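Local coordinates for protein similar to hydroxylamine oxidoreductase (Kuenenia stuttgartiensis, PDB 6H5L) that carries eight hemes c and probably acts as an oxidoreductase, moving electrons within a large multiheme reductase complex of an anammox bacterium, at residues A[372-376]-A[488-492]; A[459-463]-A[494-498]; A[323-327]-A[416-422]. One frame throughout, in Å; residues are numbered along the deposited sequence.

Interactions 1 and 2 are neighbours in the long C-terminal helices, their centres 10 Å apart; both use helix 480-513, which pairs first with helix 356-389 and, some six residues further on, with helix 455-476. They touch each other through M491 and L463 and through L376 and M495, so the three helices form one continuous bundle. Interaction 3 lies 28 to 29 Å from them, centre to centre, where loop 323-327 meets the break between helices 415-418 and 420-429. Along the chain it crosses interaction 1 but closes before interaction 2 opens. The two bundle contacts also meet a second copy of the protein, which links internal packing to assembly; interaction 3 belongs to a single chain.

Interaction 1. Residues A[372-376]-A[488-492]; sequences QAHTL and QAPMM
L376 is the main bump: its CD2 methyl enters a hollow on helix 480-513 whose walls are M491, M492 and the amide end of Q488. L376 CD2 rests 3.8 Å from M491 CB and 3.9 Å from M492 SD, while L376 CD1 lies beside that sulfur. With CG anti to the backbone N (chi1 -175°), the forked leucine tip reaches across the gap, and the unbranched methionines mould themselves around it. The reverse fit is made by M491, whose chain bends at its last torsion so that CE lies 3.9 Å from A373 CB; the small alanine leaves a dent that the methyl fills. One flank is sealed by two glutamines arriving from opposite directions. Q488 NE2 donates to Q372 OE1 in its carbonyl plane; Q372 NE2, also bonded to F369 O, returns a straighter bond to Q488 OE1 from above that carbonyl plane, each 2.8 Å long. Glutamine suits both places because a carboxamide gives and accepts at once, here with planes turned 44° apart. The helices run nearly parallel but well separated, their local axes 11.3 Å apart; helix 455-476 touches M491 with Y467 and K468, while G195 of a second subunit packs on both glutamines.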
# COMPACT_ATOMS: atom_id res chain seq x y z
N GLN A 372 -59.69 9.38 9.31
CA GLN A 372 -60.28 8.85 10.54
C GLN A 372 -59.74 9.57 11.77
O GLN A 372 -60.45 9.69 12.78
CB GLN A 372 -60.04 7.34 10.64
CG GLN A 372 -58.59 6.92 10.79
CD GLN A 372 -58.14 6.87 12.23
OE1 GLN A 372 -58.86 6.39 13.10
NE2 GLN A 372 -56.94 7.38 12.50
N ALA A 373 -58.50 10.06 11.71
CA ALA A 373 -57.95 10.80 12.85
C ALA A 373 -58.61 12.17 12.99
O ALA A 373 -58.96 12.58 14.10
CB ALA A 373 -56.44 10.94 12.70
N HIS A 374 -58.78 12.88 11.87
CA HIS A 374 -59.52 14.14 11.92
C HIS A 374 -60.98 13.93 12.31
O HIS A 374 -61.56 14.79 12.98
CB HIS A 374 -59.44 14.86 10.57
CG HIS A 374 -58.30 15.81 10.46
ND1 HIS A 374 -57.16 15.54 9.73
CD2 HIS A 374 -58.12 17.05 10.99
CE1 HIS A 374 -56.33 16.56 9.82
NE2 HIS A 374 -56.89 17.49 10.58
N THR A 375 -61.57 12.81 11.90
CA THR A 375 -62.91 12.47 12.36
C THR A 375 -62.93 12.26 13.87
O THR A 375 -63.84 12.74 14.56
CB THR A 375 -63.42 11.22 11.64
OG1 THR A 375 -63.61 11.51 10.25
CG2 THR A 375 -64.74 10.73 12.24
N LEU A 376 -61.93 11.54 14.40
CA LEU A 376 -61.86 11.31 15.83
C LEU A 376 -61.70 12.62 16.60
O LEU A 376 -62.29 12.80 17.67
CB LEU A 376 -60.71 10.36 16.15
CG LEU A 376 -60.55 9.90 17.60
CD1 LEU A 376 -61.77 9.12 18.06
CD2 LEU A 376 -59.29 9.06 17.77
N GLN A 488 -52.66 6.95 17.42
CA GLN A 488 -54.05 6.54 17.59
C GLN A 488 -54.37 6.17 19.03
O GLN A 488 -55.36 6.66 19.60
CB GLN A 488 -54.35 5.36 16.66
CG GLN A 488 -55.82 4.98 16.58
CD GLN A 488 -56.63 5.93 15.71
OE1 GLN A 488 -56.09 6.87 15.14
NE2 GLN A 488 -57.93 5.67 15.61
N ALA A 489 -53.58 5.29 19.64
CA ALA A 489 -53.90 4.82 20.99
C ALA A 489 -53.95 5.96 22.01
O ALA A 489 -54.90 5.99 22.81
CB ALA A 489 -52.91 3.72 21.40
N PRO A 490 -52.99 6.90 22.06
CA PRO A 490 -53.17 8.05 22.96
C PRO A 490 -54.35 8.93 22.58
O PRO A 490 -54.99 9.51 23.47
CB PRO A 490 -51.85 8.81 22.82
CG PRO A 490 -50.87 7.78 22.39
CD PRO A 490 -51.64 6.87 21.48
N MET A 491 -54.66 9.05 21.29
CA MET A 491 -55.85 9.80 20.88
C MET A 491 -57.11 9.19 21.48
O MET A 491 -58.00 9.91 21.95
CB MET A 491 -55.96 9.84 19.36
CG MET A 491 -55.36 11.09 18.73
SD MET A 491 -55.88 11.31 17.02
CE MET A 491 -55.17 9.86 16.25
N MET A 492 -57.21 7.86 21.46
CA MET A 492 -58.34 7.19 22.09
C MET A 492 -58.35 7.42 23.60
O MET A 492 -59.42 7.47 24.21
CB MET A 492 -58.31 5.69 21.79
CG MET A 492 -58.60 5.35 20.34
SD MET A 492 -60.25 5.86 19.82
CE MET A 492 -60.33 5.15 18.18

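Interaction 2. Residues A[459-463]-A[494-498]; sequences MYNRL and EMTRI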
# COMPACT_ATOMS: atom_id res chain seq x y z
N MET A 459 -57.12 18.63 27.22
CA MET A 459 -57.21 17.23 26.81
C MET A 459 -57.43 17.13 25.31
O MET A 459 -56.73 16.39 24.61
CB MET A 459 -58.35 16.53 27.55
CG MET A 459 -58.20 16.46 29.06
SD MET A 459 -59.67 15.78 29.85
CE MET A 459 -59.24 15.97 31.58
N TYR A 460 -58.41 17.87 24.79
CA TYR A 460 -58.65 17.89 23.35
C TYR A 460 -57.46 18.47 22.61
O TYR A 460 -57.10 17.99 21.53
CB TYR A 460 -59.92 18.68 23.04
CG TYR A 460 -60.14 18.89 21.56
CD1 TYR A 460 -60.18 17.81 20.69
CD2 TYR A 460 -60.33 20.16 21.04
CE1 TYR A 460 -60.38 18.00 19.33
CE2 TYR A 460 -60.53 20.36 19.68
CZ TYR A 460 -60.55 19.27 18.84
OH TYR A 460 -60.76 19.46 17.49
N ASN A 461 -56.84 19.51 23.16
CA ASN A 461 -55.66 20.10 22.53
C ASN A 461 -54.56 19.05 22.35
O ASN A 461 -53.93 18.98 21.29
CB ASN A 461 -55.15 21.28 23.36
CG ASN A 461 -55.95 22.54 23.14
OD1 ASN A 461 -56.63 22.68 22.12
ND2 ASN A 461 -55.87 23.47 24.08
N ARG A 462 -54.31 18.24 23.38
CA ARG A 462 -53.33 17.17 23.24
C ARG A 462 -53.78 16.12 22.24
O ARG A 462 -52.94 15.44 21.64
CB ARG A 462 -53.05 16.54 24.60
CG ARG A 462 -52.17 17.38 25.51
CD ARG A 462 -51.82 16.65 26.80
NE ARG A 462 -53.00 16.43 27.63
CZ ARG A 462 -53.47 17.32 28.51
NH1 ARG A 462 -52.85 18.49 28.66
NH2 ARG A 462 -54.55 17.04 29.23
N LEU A 463 -55.09 15.96 22.05
CA LEU A 463 -55.58 14.99 21.08
C LEU A 463 -55.23 15.41 19.66
O LEU A 463 -54.68 14.61 18.88
CB LEU A 463 -57.10 14.81 21.24
CG LEU A 463 -57.79 13.62 20.55
CD1 LEU A 463 -59.08 13.28 21.27
CD2 LEU A 463 -58.07 13.90 19.08
N GLU A 494 -57.24 10.14 25.30
CA GLU A 494 -57.77 11.46 25.60
C GLU A 494 -59.29 11.49 25.42
O GLU A 494 -59.99 12.17 26.18
CB GLU A 494 -57.09 12.52 24.74
CG GLU A 494 -55.61 12.71 25.05
CD GLU A 494 -55.36 13.53 26.32
OE1 GLU A 494 -54.25 14.08 26.45
OE2 GLU A 494 -56.27 13.63 27.17
N MET A 495 -59.81 10.75 24.44
CA MET A 495 -61.26 10.64 24.30
C MET A 495 -61.88 10.01 25.54
O MET A 495 -62.99 10.38 25.93
CB MET A 495 -61.60 9.82 23.05
CG MET A 495 -63.09 9.68 22.78
SD MET A 495 -63.86 11.22 22.26
CE MET A 495 -63.34 11.29 20.55
N THR A 496 -61.17 9.07 26.17
CA THR A 496 -61.64 8.51 27.43
C THR A 496 -61.71 9.58 28.51
O THR A 496 -62.71 9.69 29.23
CB THR A 496 -60.71 7.37 27.87
OG1 THR A 496 -60.64 6.38 26.84
CG2 THR A 496 -61.24 6.72 29.15
N ARG A 497 -60.65 10.39 28.63
CA ARG A 497 -60.63 11.44 29.65
C ARG A 497 -61.67 12.52 29.35
O ARG A 497 -62.27 13.08 30.27
CB ARG A 497 -59.24 12.06 29.74
CG ARG A 497 -58.13 11.09 30.12
CD ARG A 497 -56.80 11.82 30.22
NE ARG A 497 -55.71 10.97 30.70
CZ ARG A 497 -54.80 10.40 29.91
NH1 ARG A 497 -54.85 10.58 28.60
NH2 ARG A 497 -53.85 9.65 30.44
N ILE A 498 -61.88 12.82 28.07
CA ILE A 498 -62.84 13.86 27.70
C ILE A 498 -64.26 13.43 28.03
O ILE A 498 -65.06 14.23 28.53
CB ILE A 498 -62.68 14.23 26.21
CG1 ILE A 498 -61.34 14.95 25.98
CG2 ILE A 498 -63.83 15.10 25.74
CD1 ILE A 498 -61.01 15.16 24.53
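R462 and E494 join the two arms of a helical hairpin: helices 455-476 and 480-513 follow each other closely in the chain and run antiparallel, with local axes 9.3 Å apart at 162°. The course of E494 explains much of the contact. E494 CB sits 4.1 Å from L463 CD1, the leucine passing it in the opposite direction. CG and CD then lie over the backbone carbonyl of M459, E494 CD being 3.6 Å from M459 O, because the chain bends at its second torsion (chi2 -77°) and folds along the facing helix. At the tip the carboxylate splits its tasks. E494 OE1 takes the hydrogen of R462 NE at 2.9 Å on its syn side; the oxygen lies at the edge of the guanidinium, near its plane, in a buried salt bridge. OE2 lies against M459 CB and faces R497 NH1 of its own helix in a long salt bridge. A glutamate suits this place, being long enough to serve two arginines, and its charge probably matters the more because R497 NH2 lies close to R462 of a second subunit and R462 NH2 close to R497 of a third. With an alanine in place of E494, R462 would probably lose its buried countercharge and the gathered arginines be less well balanced. M459 fits as a slim, extended chain, its SD 3.7 Å from R497 CB. Beyond it I498 supplies the apolar floor: CG1 meets M459 CB at 3.7 Å, and CD1 reaches L463. The tyrosine ring turns the other way, its OH bonded to Q381 of helix 356-389; I498 CD1 instead lies against the base of Y460, 3.8 Å from its N and CA and 4.0 Å from its CB.

Interaction 3. Residues A[323-327]-A[416-422]; sequences YGIKI and DFLGEPV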
# COMPACT_ATOMS: atom_id res chain seq x y z
N TYR A 323 -63.92 29.95 9.79
CA TYR A 323 -64.70 30.99 10.46
C TYR A 323 -64.49 32.37 9.83
O TYR A 323 -64.53 33.39 10.52
CB TYR A 323 -64.37 31.05 11.96
CG TYR A 323 -64.19 29.68 12.58
CD1 TYR A 323 -65.28 28.83 12.75
CD2 TYR A 323 -62.94 29.24 13.01
CE1 TYR A 323 -65.12 27.58 13.32
CE2 TYR A 323 -62.78 28.00 13.58
CZ TYR A 323 -63.87 27.17 13.73
OH TYR A 323 -63.73 25.92 14.30
N GLY A 324 -64.28 32.42 8.52
CA GLY A 324 -64.09 33.70 7.85
C GLY A 324 -62.83 34.44 8.24
O GLY A 324 -62.76 35.66 8.09
N ILE A 325 -61.83 33.73 8.75
CA ILE A 325 -60.55 34.34 9.13
C ILE A 325 -59.64 34.31 7.91
O ILE A 325 -59.31 33.24 7.39
CB ILE A 325 -59.92 33.61 10.32
CG1 ILE A 325 -60.82 33.70 11.55
CG2 ILE A 325 -58.54 34.18 10.62
CD1 ILE A 325 -60.37 32.85 12.71
N LYS A 326 -59.22 35.49 7.46
CA LYS A 326 -58.38 35.58 6.27
C LYS A 326 -56.99 34.99 6.51
O LYS A 326 -56.38 34.45 5.59
CB LYS A 326 -58.26 37.04 5.82
CG LYS A 326 -59.56 37.68 5.35
CD LYS A 326 -59.98 37.16 3.98
CE LYS A 326 -60.86 38.16 3.25
NZ LYS A 326 -62.07 38.54 4.04
N ILE A 327 -56.48 35.10 7.74
CA ILE A 327 -55.10 34.72 8.02
C ILE A 327 -54.90 33.22 7.89
O ILE A 327 -54.13 32.74 7.05
CB ILE A 327 -54.67 35.22 9.41
CG1 ILE A 327 -54.72 36.74 9.48
CG2 ILE A 327 -53.27 34.71 9.75
CD1 ILE A 327 -54.38 37.30 10.86
N ASP A 416 -59.96 43.03 8.35
CA ASP A 416 -59.05 42.68 7.27
C ASP A 416 -58.23 41.44 7.61
O ASP A 416 -57.83 40.70 6.71
CB ASP A 416 -58.14 43.87 6.95
CG ASP A 416 -57.23 43.63 5.76
OD1 ASP A 416 -57.74 43.19 4.70
OD2 ASP A 416 -56.02 43.89 5.87
N PHE A 417 -57.97 41.21 8.89
CA PHE A 417 -57.22 40.04 9.34
C PHE A 417 -58.13 38.87 9.70
O PHE A 417 -57.90 37.74 9.25
CB PHE A 417 -56.34 40.41 10.54
CG PHE A 417 -55.15 41.26 10.20
CD1 PHE A 417 -53.95 40.67 9.83
CD2 PHE A 417 -55.22 42.64 10.26
CE1 PHE A 417 -52.84 41.44 9.52
CE2 PHE A 417 -54.11 43.42 9.95
CZ PHE A 417 -52.92 42.82 9.58
N LEU A 418 -59.16 39.13 10.50
CA LEU A 418 -59.96 38.08 11.11
C LEU A 418 -61.37 37.98 10.55
O LEU A 418 -62.11 37.06 10.92
CB LEU A 418 -60.01 38.28 12.62
CG LEU A 418 -58.68 38.56 13.32
CD1 LEU A 418 -58.90 38.84 14.80
CD2 LEU A 418 -57.70 37.42 13.13
N GLY A 419 -61.77 38.90 9.68
CA GLY A 419 -63.13 38.96 9.22
C GLY A 419 -64.04 39.68 10.21
O GLY A 419 -63.75 39.79 11.40
N GLU A 420 -65.16 40.17 9.69
CA GLU A 420 -66.10 40.91 10.52
C GLU A 420 -66.65 40.10 11.69
O GLU A 420 -66.58 40.59 12.83
CB GLU A 420 -67.23 41.47 9.65
CG GLU A 420 -68.40 42.06 10.43
CD GLU A 420 -68.00 43.18 11.36
OE1 GLU A 420 -68.61 43.31 12.44
OE2 GLU A 420 -67.07 43.95 11.02
N PRO A 421 -67.18 38.88 11.51
CA PRO A 421 -67.78 38.19 12.67
C PRO A 421 -66.78 37.87 13.77
O PRO A 421 -67.14 37.94 14.95
CB PRO A 421 -68.37 36.91 12.04
CG PRO A 421 -67.58 36.70 10.80
CD PRO A 421 -67.30 38.08 10.28
N VAL A 422 -65.55 37.52 13.42
CA VAL A 422 -64.57 37.16 14.45
C VAL A 422 -64.04 38.41 15.15
O VAL A 422 -63.84 38.41 16.37
CB VAL A 422 -63.43 36.33 13.83
CG1 VAL A 422 -62.45 35.89 14.91
CG2 VAL A 422 -64.00 35.12 13.11
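F417 O receives the polar contacts, weak ones, from two successive amides of the loop: K326 N at 3.2 Å and I327 N at 3.4 Å. The carbonyl lies at the end of helix 415-418, where the chain turns away, and the loop amides reach it there. Beside them K326 crosses the helix end with its aliphatic part, methylene against carbonyl, K326 CG lying 3.7 Å from D416 O. A separate CA-H...O contact runs the other way, from G419 CA to G324 O, 3.5 Å.

Loop 323-327 is laid across a break between helices 415-418 and 420-429. G419 leaves helical geometry with positive phi and at once takes the N-cap position of the next helix. Glycine suits it twice over, for a CB would press on its own preceding carbonyl and collide with G324 O. P421 suits the first turn of helix 420-429, where the backbone N needs no helical partner.

Apolar contacts line both ends of the break. I327 CD1 comes to the edge of the F417 ring, 3.6 Å from F417 CD1, and also lies 4.0 Å from L418 CD2; a branched, extended isoleucine spans the two. W23 meets the same phenylalanine edge-to-face. At the other end V422, with CG2 anti to the carbonyl carbon, directs that methyl between loop residues: V422 CG2 lies 3.8 Å from I325 CG1 and 4.2 Å from Y323 CB.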